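Local structure of ribokinase RBSK (3GO6) at residues V22-M30 with N131-V141; C144-V155 with A170-Q181. The protein probably phosphorylates D-ribose at O-5 with ATP and a divalent metal ion, giving D-ribose 5-phosphate, and works as a homodimer. All coordinates share one frame; numbering follows the deposited sequence.

Contact 1 of 2, residues V22-M30 with N131-V141; sequences VCVVGSVNM and NAHLTPVPSAV. With RIB (alpha-D-ribofuranose), chain C.
The link between strand 21-25 and strand 29-35, next to the ribose pocket, is held by N131, which reaches across from the loop after strand 122-127. The amide of N131 grips the backbone of V28 with both of its ends. OD1 accepts the N-H of V28, with V28 N to N131 OD1 at 2.8 Å and an angle of 161° at the hydrogen. The donor stands above the carbonyl plane of the amide. N131 ND2 returns a bond to V28 O at 3.0 Å, and this oxygen lies in the plane of the N131 amide. CG of N131 is anti to its carbonyl carbon (chi1 -57°), which brings the amide alongside the backbone of S27 and V28. The amide has further bonds. ND2 also donates to P128 O, and a water donates to both N131 OD1 and G26 O. OD1 and ND2 thus take part in two bonds each, which fixes the rotation of the amide.

The segment 22-30 joins the central sheet of the PfkB-family fold to the smaller four-stranded sheet. N29 begins a strand of that smaller sheet and belongs to the ribose pocket. N29 ND2 donates to RIB O2 at 3.0 Å, nearly straight at 170°, and also bonds E152. The amide planes of N29 and N131 are perpendicular. N29 OD1 lies near N131 ND2, but the angle is too poor for a hydrogen bond.

Farther back the contact is apolar. V25 lies among three side chains of the loop. V25 CG1 meets L134 CD2 at 4.1 Å. V25 CG2 meets V141 CG1 at 4.1 Å, the two side chains at about a right angle, and CB of A140 at 4.3 Å. The same CG1 of V141 touches SG of C23 at 3.8 Å. V141 and V25 also pack on helix 155-167.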
loop_
_atom_site.group_PDB
_atom_site.type_symbol
_atom_site.label_atom_id
_atom_site.label_comp_id
_atom_site.label_asym_id
_atom_site.label_seq_id
_atom_site.Cartn_x
_atom_site.Cartn_y
_atom_site.Cartn_z
ATOM N N VAL A 22 -6.131 -30.882 -7.655
ATOM C CA VAL A 22 -6.523 -29.922 -6.629
ATOM C C VAL A 22 -7.314 -28.803 -7.280
ATOM O O VAL A 22 -6.849 -28.211 -8.256
ATOM C CB VAL A 22 -5.285 -29.373 -5.888
ATOM C CG1 VAL A 22 -5.672 -28.228 -4.967
ATOM C CG2 VAL A 22 -4.594 -30.523 -5.109
ATOM N N CYS A 23 -8.515 -28.537 -6.756
ATOM C CA CYS A 23 -9.266 -27.344 -7.146
ATOM C C CYS A 23 -9.234 -26.286 -6.032
ATOM O O CYS A 23 -9.660 -26.550 -4.894
ATOM C CB CYS A 23 -10.713 -27.695 -7.490
ATOM S SG CYS A 23 -11.700 -26.210 -7.763
ATOM N N VAL A 24 -8.695 -25.108 -6.343
ATOM C CA VAL A 24 -8.646 -24.029 -5.363
ATOM C C VAL A 24 -9.752 -23.034 -5.695
ATOM O O VAL A 24 -9.803 -22.506 -6.804
ATOM C CB VAL A 24 -7.272 -23.320 -5.356
ATOM C CG1 VAL A 24 -7.237 -22.193 -4.318
ATOM C CG2 VAL A 24 -6.154 -24.333 -5.118
ATOM N N VAL A 25 -10.635 -22.781 -4.742
ATOM C CA VAL A 25 -11.674 -21.771 -4.930
ATOM C C VAL A 25 -11.355 -20.675 -3.914
ATOM O O VAL A 25 -11.413 -20.902 -2.700
ATOM C CB VAL A 25 -13.111 -22.355 -4.716
ATOM C CG1 VAL A 25 -14.180 -21.240 -4.722
ATOM C CG2 VAL A 25 -13.451 -23.394 -5.795
ATOM N N GLY A 26 -10.971 -19.501 -4.398
ATOM C CA GLY A 26 -10.449 -18.486 -3.483
ATOM C C GLY A 26 -10.040 -17.204 -4.155
ATOM O O GLY A 26 -10.499 -16.898 -5.274
ATOM N N SER A 27 -9.181 -16.452 -3.473
ATOM C CA SER A 27 -8.928 -15.073 -3.832
ATOM C C SER A 27 -7.616 -14.857 -4.567
ATOM O O SER A 27 -6.663 -15.633 -4.436
ATOM C CB SER A 27 -8.912 -14.226 -2.563
ATOM O OG SER A 27 -7.994 -14.814 -1.669
ATOM N N VAL A 28 -7.583 -13.783 -5.342
ATOM C CA VAL A 28 -6.383 -13.381 -6.072
ATOM C C VAL A 28 -6.291 -11.859 -5.951
ATOM O O VAL A 28 -7.246 -11.144 -6.253
ATOM C CB VAL A 28 -6.379 -13.906 -7.564
ATOM C CG1 VAL A 28 -7.673 -13.480 -8.346
ATOM C CG2 VAL A 28 -5.075 -13.505 -8.309
ATOM N N ASN A 29 -5.140 -11.373 -5.473
ATOM C CA ASN A 29 -4.950 -9.963 -5.131
ATOM C C ASN A 29 -3.627 -9.531 -5.714
ATOM O O ASN A 29 -2.716 -10.346 -5.814
ATOM C CB ASN A 29 -4.810 -9.769 -3.595
ATOM C CG ASN A 29 -6.021 -10.235 -2.815
ATOM O OD1 ASN A 29 -7.154 -9.990 -3.211
ATOM N ND2 ASN A 29 -5.782 -10.923 -1.685
ATOM N N MET A 30 -3.495 -8.257 -6.065
ATOM C CA MET A 30 -2.149 -7.682 -6.233
ATOM C C MET A 30 -1.607 -7.249 -4.851
ATOM O O MET A 30 -2.301 -6.565 -4.109
ATOM C CB MET A 30 -2.187 -6.499 -7.207
ATOM C CG MET A 30 -0.800 -5.961 -7.560
ATOM S SD MET A 30 0.144 -7.082 -8.614
ATOM C CE MET A 30 -0.870 -7.153 -10.113
ATOM N N ASN A 131 -12.828 -10.187 -5.563
ATOM C CA ASN A 131 -12.964 -11.427 -4.789
ATOM C C ASN A 131 -14.223 -11.477 -3.931
ATOM O O ASN A 131 -14.777 -12.555 -3.725
ATOM C CB ASN A 131 -11.731 -11.686 -3.902
ATOM C CG ASN A 131 -10.458 -11.747 -4.699
ATOM O OD1 ASN A 131 -10.217 -12.709 -5.454
ATOM N ND2 ASN A 131 -9.652 -10.692 -4.590
ATOM N N ALA A 132 -14.664 -10.318 -3.439
ATOM C CA ALA A 132 -15.891 -10.216 -2.640
ATOM C C ALA A 132 -17.156 -10.483 -3.466
ATOM O O ALA A 132 -18.237 -10.668 -2.911
ATOM C CB ALA A 132 -15.986 -8.825 -1.972
ATOM N N HIS A 133 -17.016 -10.520 -4.782
ATOM C CA HIS A 133 -18.160 -10.747 -5.668
ATOM C C HIS A 133 -18.098 -12.066 -6.426
ATOM O O HIS A 133 -18.779 -12.224 -7.430
ATOM C CB HIS A 133 -18.313 -9.578 -6.639
ATOM C CG HIS A 133 -18.410 -8.260 -5.943
ATOM N ND1 HIS A 133 -19.526 -7.883 -5.221
ATOM C CD2 HIS A 133 -17.504 -7.267 -5.790
ATOM C CE1 HIS A 133 -19.313 -6.692 -4.686
ATOM N NE2 HIS A 133 -18.092 -6.300 -5.009
ATOM N N LEU A 134 -17.256 -12.988 -5.965
ATOM C CA LEU A 134 -17.234 -14.335 -6.519
ATOM C C LEU A 134 -18.483 -15.124 -6.098
ATOM O O LEU A 134 -18.681 -15.395 -4.912
ATOM C CB LEU A 134 -15.964 -15.099 -6.103
ATOM C CG LEU A 134 -15.854 -16.518 -6.684
ATOM C CD1 LEU A 134 -15.654 -16.484 -8.195
ATOM C CD2 LEU A 134 -14.745 -17.343 -6.013
ATOM N N THR A 135 -19.312 -15.483 -7.082
ATOM C CA THR A 135 -20.492 -16.318 -6.859
ATOM C C THR A 135 -20.155 -17.741 -7.315
ATOM O O THR A 135 -19.192 -17.936 -8.050
ATOM C CB THR A 135 -21.748 -15.802 -7.639
ATOM O OG1 THR A 135 -21.456 -15.747 -9.038
ATOM C CG2 THR A 135 -22.171 -14.427 -7.158
ATOM N N PRO A 136 -20.918 -18.745 -6.857
ATOM C CA PRO A 136 -20.542 -20.128 -7.199
ATOM C C PRO A 136 -20.495 -20.426 -8.716
ATOM O O PRO A 136 -21.496 -20.270 -9.413
ATOM C CB PRO A 136 -21.610 -20.970 -6.494
ATOM C CG PRO A 136 -22.180 -20.073 -5.428
ATOM C CD PRO A 136 -22.105 -18.687 -5.985
ATOM N N VAL A 137 -19.316 -20.810 -9.214
ATOM C CA VAL A 137 -19.124 -21.158 -10.634
ATOM C C VAL A 137 -19.506 -22.642 -10.782
ATOM O O VAL A 137 -18.968 -23.495 -10.061
ATOM C CB VAL A 137 -17.655 -20.860 -11.122
ATOM C CG1 VAL A 137 -17.424 -21.315 -12.569
ATOM C CG2 VAL A 137 -17.304 -19.360 -10.977
ATOM N N PRO A 138 -20.453 -22.954 -11.698
ATOM C CA PRO A 138 -21.042 -24.311 -11.767
ATOM C C PRO A 138 -20.034 -25.475 -11.664
ATOM O O PRO A 138 -20.118 -26.289 -10.731
ATOM C CB PRO A 138 -21.782 -24.321 -13.126
ATOM C CG PRO A 138 -21.367 -23.012 -13.831
ATOM C CD PRO A 138 -21.029 -22.060 -12.721
ATOM N N SER A 139 -19.086 -25.538 -12.596
ATOM C CA SER A 139 -18.145 -26.657 -12.643
ATOM C C SER A 139 -16.800 -26.307 -11.995
ATOM O O SER A 139 -15.765 -26.896 -12.335
ATOM C CB SER A 139 -17.952 -27.134 -14.094
ATOM O OG SER A 139 -17.317 -26.130 -14.878
ATOM N N ALA A 140 -16.832 -25.351 -11.061
ATOM C CA ALA A 140 -15.656 -24.945 -10.285
ATOM C C ALA A 140 -14.895 -26.140 -9.720
ATOM O O ALA A 140 -13.670 -26.190 -9.824
ATOM C CB ALA A 140 -16.052 -23.984 -9.149
ATOM N N VAL A 141 -15.613 -27.102 -9.143
ATOM C CA VAL A 141 -14.972 -28.259 -8.501
ATOM C C VAL A 141 -15.126 -29.576 -9.276
ATOM O O VAL A 141 -14.983 -30.663 -8.706
ATOM C CB VAL A 141 -15.441 -28.425 -7.038
ATOM C CG1 VAL A 141 -15.091 -27.175 -6.224
ATOM C CG2 VAL A 141 -16.938 -28.687 -6.978
HETATM O O5 RIB C . -1.244 -15.164 2.912
HETATM C C5 RIB C . -0.724 -13.993 2.242
HETATM C C4 RIB C . -1.770 -13.494 1.228
HETATM O O4 RIB C . -2.882 -12.943 1.962
HETATM C C3 RIB C . -1.275 -12.349 0.362
HETATM O O3 RIB C . -0.804 -12.753 -0.949
HETATM C C2 RIB C . -2.452 -11.393 0.302
HETATM O O2 RIB C . -2.913 -11.197 -1.040
HETATM C C1 RIB C . -3.545 -11.946 1.204
HETATM O O1 RIB C . -4.590 -12.581 0.456
HETATM O O HOH W 1 -11.979 -14.669 -6.113
#

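Contact 2 of 2, residues C144-V155 with A170-Q181; sequences CDVLLTQLEIPV and AVVMVNASPAGQ. With RIB (alpha-D-ribofuranose), chain C.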
loop_
_atom_site.group_PDB
_atom_site.type_symbol
_atom_site.label_atom_id
_atom_site.label_comp_id
_atom_site.label_asym_id
_atom_site.label_seq_id
_atom_site.Cartn_x
_atom_site.Cartn_y
_atom_site.Cartn_z
ATOM N N CYS A 144 -12.197 -33.116 -9.176
ATOM C CA CYS A 144 -11.069 -32.898 -8.272
ATOM C C CYS A 144 -11.005 -33.947 -7.182
ATOM O O CYS A 144 -12.000 -34.604 -6.865
ATOM C CB CYS A 144 -11.019 -31.468 -7.708
ATOM S SG CYS A 144 -12.134 -31.093 -6.338
ATOM N N ASP A 145 -9.803 -34.116 -6.649
ATOM C CA ASP A 145 -9.544 -34.999 -5.523
ATOM C C ASP A 145 -9.626 -34.208 -4.208
ATOM O O ASP A 145 -10.162 -34.698 -3.204
ATOM C CB ASP A 145 -8.170 -35.637 -5.712
ATOM C CG ASP A 145 -8.121 -36.514 -6.957
ATOM O OD1 ASP A 145 -9.115 -37.232 -7.201
ATOM O OD2 ASP A 145 -7.123 -36.464 -7.693
ATOM N N VAL A 146 -9.111 -32.976 -4.237
ATOM C CA VAL A 146 -9.153 -32.084 -3.065
ATOM C C VAL A 146 -9.661 -30.698 -3.479
ATOM O O VAL A 146 -9.125 -30.094 -4.413
ATOM C CB VAL A 146 -7.751 -31.930 -2.415
ATOM C CG1 VAL A 146 -7.800 -30.986 -1.190
ATOM C CG2 VAL A 146 -7.164 -33.291 -2.009
ATOM N N LEU A 147 -10.703 -30.221 -2.803
ATOM C CA LEU A 147 -11.080 -28.808 -2.870
ATOM C C LEU A 147 -10.349 -28.048 -1.758
ATOM O O LEU A 147 -10.406 -28.435 -0.600
ATOM C CB LEU A 147 -12.596 -28.607 -2.717
ATOM C CG LEU A 147 -13.009 -27.178 -2.297
ATOM C CD1 LEU A 147 -12.978 -26.191 -3.448
ATOM C CD2 LEU A 147 -14.339 -27.147 -1.604
ATOM N N LEU A 148 -9.635 -26.982 -2.114
ATOM C CA LEU A 148 -9.045 -26.121 -1.105
ATOM C C LEU A 148 -9.640 -24.714 -1.232
ATOM O O LEU A 148 -9.644 -24.115 -2.326
ATOM C CB LEU A 148 -7.509 -26.131 -1.238
ATOM C CG LEU A 148 -6.708 -25.153 -0.378
ATOM C CD1 LEU A 148 -6.923 -25.412 1.114
ATOM C CD2 LEU A 148 -5.225 -25.201 -0.742
ATOM N N THR A 149 -10.149 -24.187 -0.124
ATOM C CA THR A 149 -10.794 -22.882 -0.140
ATOM C C THR A 149 -10.389 -22.054 1.088
ATOM O O THR A 149 -9.856 -22.607 2.052
ATOM C CB THR A 149 -12.345 -23.036 -0.288
ATOM O OG1 THR A 149 -12.920 -21.791 -0.685
ATOM C CG2 THR A 149 -12.985 -23.508 1.001
ATOM N N GLN A 150 -10.573 -20.735 1.015
ATOM C CA GLN A 150 -10.280 -19.815 2.129
ATOM C C GLN A 150 -11.395 -18.787 2.164
ATOM O O GLN A 150 -12.353 -18.893 1.397
ATOM C CB GLN A 150 -8.909 -19.092 2.010
ATOM C CG GLN A 150 -7.824 -19.872 1.240
ATOM C CD GLN A 150 -8.096 -19.898 -0.278
ATOM O OE1 GLN A 150 -8.698 -18.969 -0.818
ATOM N NE2 GLN A 150 -7.657 -20.958 -0.952
ATOM N N LEU A 151 -11.273 -17.803 3.052
ATOM C CA LEU A 151 -12.423 -16.993 3.415
ATOM C C LEU A 151 -12.348 -15.514 3.027
ATOM O O LEU A 151 -13.087 -14.692 3.594
ATOM C CB LEU A 151 -12.737 -17.173 4.919
ATOM C CG LEU A 151 -12.770 -18.610 5.490
ATOM C CD1 LEU A 151 -13.059 -18.606 6.989
ATOM C CD2 LEU A 151 -13.786 -19.484 4.762
ATOM N N GLU A 152 -11.497 -15.158 2.054
ATOM C CA GLU A 152 -11.531 -13.781 1.521
ATOM C C GLU A 152 -12.662 -13.606 0.498
ATOM O O GLU A 152 -13.165 -12.492 0.291
ATOM C CB GLU A 152 -10.193 -13.366 0.894
ATOM C CG GLU A 152 -8.973 -13.463 1.847
ATOM C CD GLU A 152 -7.674 -12.965 1.177
ATOM O OE1 GLU A 152 -7.663 -12.720 -0.067
ATOM O OE2 GLU A 152 -6.674 -12.784 1.899
ATOM N N ILE A 153 -13.043 -14.706 -0.145
ATOM C CA ILE A 153 -14.226 -14.751 -0.993
ATOM C C ILE A 153 -15.471 -14.910 -0.067
ATOM O O ILE A 153 -15.317 -15.213 1.121
ATOM C CB ILE A 153 -14.127 -15.954 -1.964
ATOM C CG1 ILE A 153 -13.977 -17.282 -1.174
ATOM C CG2 ILE A 153 -12.949 -15.751 -2.936
ATOM C CD1 ILE A 153 -14.174 -18.559 -2.015
ATOM N N PRO A 154 -16.696 -14.714 -0.604
ATOM C CA PRO A 154 -17.897 -14.932 0.220
ATOM C C PRO A 154 -17.912 -16.330 0.843
ATOM O O PRO A 154 -17.653 -17.321 0.153
ATOM C CB PRO A 154 -19.045 -14.784 -0.787
ATOM C CG PRO A 154 -18.479 -13.825 -1.844
ATOM C CD PRO A 154 -17.036 -14.277 -1.980
ATOM N N VAL A 155 -18.200 -16.418 2.142
ATOM C CA VAL A 155 -18.259 -17.738 2.784
ATOM C C VAL A 155 -19.313 -18.630 2.107
ATOM O O VAL A 155 -19.111 -19.833 1.967
ATOM C CB VAL A 155 -18.438 -17.666 4.331
ATOM C CG1 VAL A 155 -18.405 -19.081 4.932
ATOM C CG2 VAL A 155 -17.308 -16.847 4.947
ATOM N N ALA A 170 -14.856 -35.601 -2.997
ATOM C CA ALA A 170 -13.573 -34.895 -2.875
ATOM C C ALA A 170 -13.346 -34.463 -1.431
ATOM O O ALA A 170 -14.306 -34.189 -0.696
ATOM C CB ALA A 170 -13.548 -33.689 -3.776
ATOM N N VAL A 171 -12.080 -34.374 -1.031
ATOM C CA VAL A 171 -11.735 -33.801 0.265
ATOM C C VAL A 171 -12.124 -32.307 0.347
ATOM O O VAL A 171 -11.761 -31.518 -0.523
ATOM C CB VAL A 171 -10.227 -33.952 0.553
ATOM C CG1 VAL A 171 -9.849 -33.266 1.884
ATOM C CG2 VAL A 171 -9.832 -35.425 0.556
ATOM N N VAL A 172 -12.856 -31.929 1.393
ATOM C CA VAL A 172 -13.136 -30.521 1.655
ATOM C C VAL A 172 -12.079 -29.980 2.630
ATOM O O VAL A 172 -12.046 -30.349 3.801
ATOM C CB VAL A 172 -14.565 -30.273 2.188
ATOM C CG1 VAL A 172 -14.753 -28.807 2.516
ATOM C CG2 VAL A 172 -15.614 -30.729 1.155
ATOM N N MET A 173 -11.224 -29.095 2.124
ATOM C CA MET A 173 -10.132 -28.528 2.908
ATOM C C MET A 173 -10.275 -27.008 2.951
ATOM O O MET A 173 -10.300 -26.344 1.899
ATOM C CB MET A 173 -8.792 -28.962 2.290
ATOM C CG MET A 173 -7.529 -28.521 3.077
ATOM S SD MET A 173 -5.977 -29.092 2.329
ATOM C CE MET A 173 -6.019 -30.839 2.740
ATOM N N VAL A 174 -10.394 -26.458 4.156
ATOM C CA VAL A 174 -10.652 -25.042 4.343
ATOM C C VAL A 174 -9.510 -24.409 5.111
ATOM O O VAL A 174 -9.137 -24.867 6.199
ATOM C CB VAL A 174 -12.006 -24.785 5.089
ATOM C CG1 VAL A 174 -12.263 -23.278 5.304
ATOM C CG2 VAL A 174 -13.161 -25.430 4.326
ATOM N N ASN A 175 -8.922 -23.373 4.521
ATOM C CA ASN A 175 -8.028 -22.506 5.280
ATOM C C ASN A 175 -8.903 -21.462 5.932
ATOM O O ASN A 175 -9.423 -20.565 5.252
ATOM C CB ASN A 175 -6.973 -21.884 4.354
ATOM C CG ASN A 175 -6.037 -20.954 5.079
ATOM O OD1 ASN A 175 -5.780 -21.103 6.294
ATOM N ND2 ASN A 175 -5.524 -19.982 4.355
ATOM N N ALA A 176 -9.102 -21.590 7.249
ATOM C CA ALA A 176 -10.032 -20.717 7.982
ATOM C C ALA A 176 -9.434 -19.333 8.246
ATOM O O ALA A 176 -9.232 -18.941 9.393
ATOM C CB ALA A 176 -10.459 -21.389 9.319
ATOM N N SER A 177 -9.170 -18.591 7.169
ATOM C CA SER A 177 -8.511 -17.301 7.250
ATOM C C SER A 177 -9.099 -16.419 6.136
ATOM O O SER A 177 -9.247 -16.890 5.009
ATOM C CB SER A 177 -7.003 -17.500 7.054
ATOM O OG SER A 177 -6.269 -16.295 7.171
ATOM N N PRO A 178 -9.471 -15.160 6.447
ATOM C CA PRO A 178 -9.389 -14.506 7.755
ATOM C C PRO A 178 -10.481 -15.006 8.684
ATOM O O PRO A 178 -11.459 -15.595 8.216
ATOM C CB PRO A 178 -9.659 -13.038 7.448
ATOM C CG PRO A 178 -9.830 -12.935 5.962
ATOM C CD PRO A 178 -10.048 -14.275 5.419
ATOM N N ALA A 179 -10.296 -14.762 9.981
ATOM C CA ALA A 179 -11.310 -15.025 11.010
ATOM C C ALA A 179 -12.441 -13.986 10.951
ATOM O O ALA A 179 -12.343 -12.995 10.223
ATOM C CB ALA A 179 -10.644 -15.013 12.393
ATOM N N GLY A 180 -13.520 -14.212 11.702
ATOM C CA GLY A 180 -14.596 -13.224 11.828
ATOM C C GLY A 180 -15.544 -13.073 10.654
ATOM O O GLY A 180 -16.270 -12.086 10.562
ATOM N N GLN A 181 -15.573 -14.044 9.755
ATOM C CA GLN A 181 -16.488 -13.969 8.624
ATOM C C GLN A 181 -17.945 -14.340 9.008
ATOM O O GLN A 181 -18.255 -14.484 10.204
ATOM C CB GLN A 181 -15.939 -14.767 7.435
ATOM C CG GLN A 181 -14.599 -14.202 6.888
ATOM C CD GLN A 181 -14.619 -12.690 6.736
ATOM O OE1 GLN A 181 -14.030 -11.956 7.547
ATOM N NE2 GLN A 181 -15.294 -12.214 5.699
HETATM O O5 RIB C . -1.244 -15.164 2.912
HETATM C C5 RIB C . -0.724 -13.993 2.242
HETATM C C4 RIB C . -1.770 -13.494 1.228
HETATM O O4 RIB C . -2.882 -12.943 1.962
HETATM C C3 RIB C . -1.275 -12.349 0.362
HETATM O O3 RIB C . -0.804 -12.753 -0.949
HETATM C C2 RIB C . -2.452 -11.393 0.302
HETATM O O2 RIB C . -2.913 -11.197 -1.040
HETATM C C1 RIB C . -3.545 -11.946 1.204
HETATM O O1 RIB C . -4.590 -12.581 0.456
#
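The backbones of 146-149 and 171-175 pair as parallel strands. Five bonds form the ladder, from V171 N to D145 O through N175 N to T149 O at 2.7 Å. Past the strands, L151 N bonds S177 O at 3.0 Å. A176 centres an inverse gamma turn, and a cis peptide joins S177 to P178. E152 accepts a hydrogen bond from the anomeric hydroxyl of ribose, with RIB O1 to E152 OE2 at 2.5 Å. The E152 chain runs straight beyond CG (chi2 -177°), which carries its carboxylate to the sugar while CG packs on CD of P178.

V146, V171, L148 and M173 share one face of the sheet. There CD1 of L148 touches CG of M173 at 3.7 Å, and CG1 of V146 lies 4.1 Å from CB of M173. On the other face, T149 and V174 lie side by side, their CG2 atoms 3.8 Å apart. T149 OG1 bonds V25 O. L151 covers the turn: it crosses V174 at about a right angle, CD2 against CG1, and its CD1 lies on CA of A176.

This is a beta-alpha-beta unit, with helix 155-167 as the crossover. That helix covers L147, T149 and V172, while helix 183-192 packs on L151 and V174. Helix 58-68 touches L148 and N175 on the other side of the sheet, and strands 21-25 and 195-199 flank the pair.

Both contacts are buried, and they meet in the same central sheet, where strands 21-25 and 146-149 are neighbours. Contact 2 is sheet pairing between strands adjacent in sequence order, and a regular backbone ladder carries it. Contact 1 brings a loop against a strand and the link after it from far along the chain. There one asparagine amide and a water do the polar work, and it buries much less surface. Both end at the ribose. S27 OG of contact 1 is hydrogen-bonded to E152 OE1 of contact 2, which ties the two together beside the sugar. Only contact 2 is touched by the second subunit, through T45 and L47 of that chain.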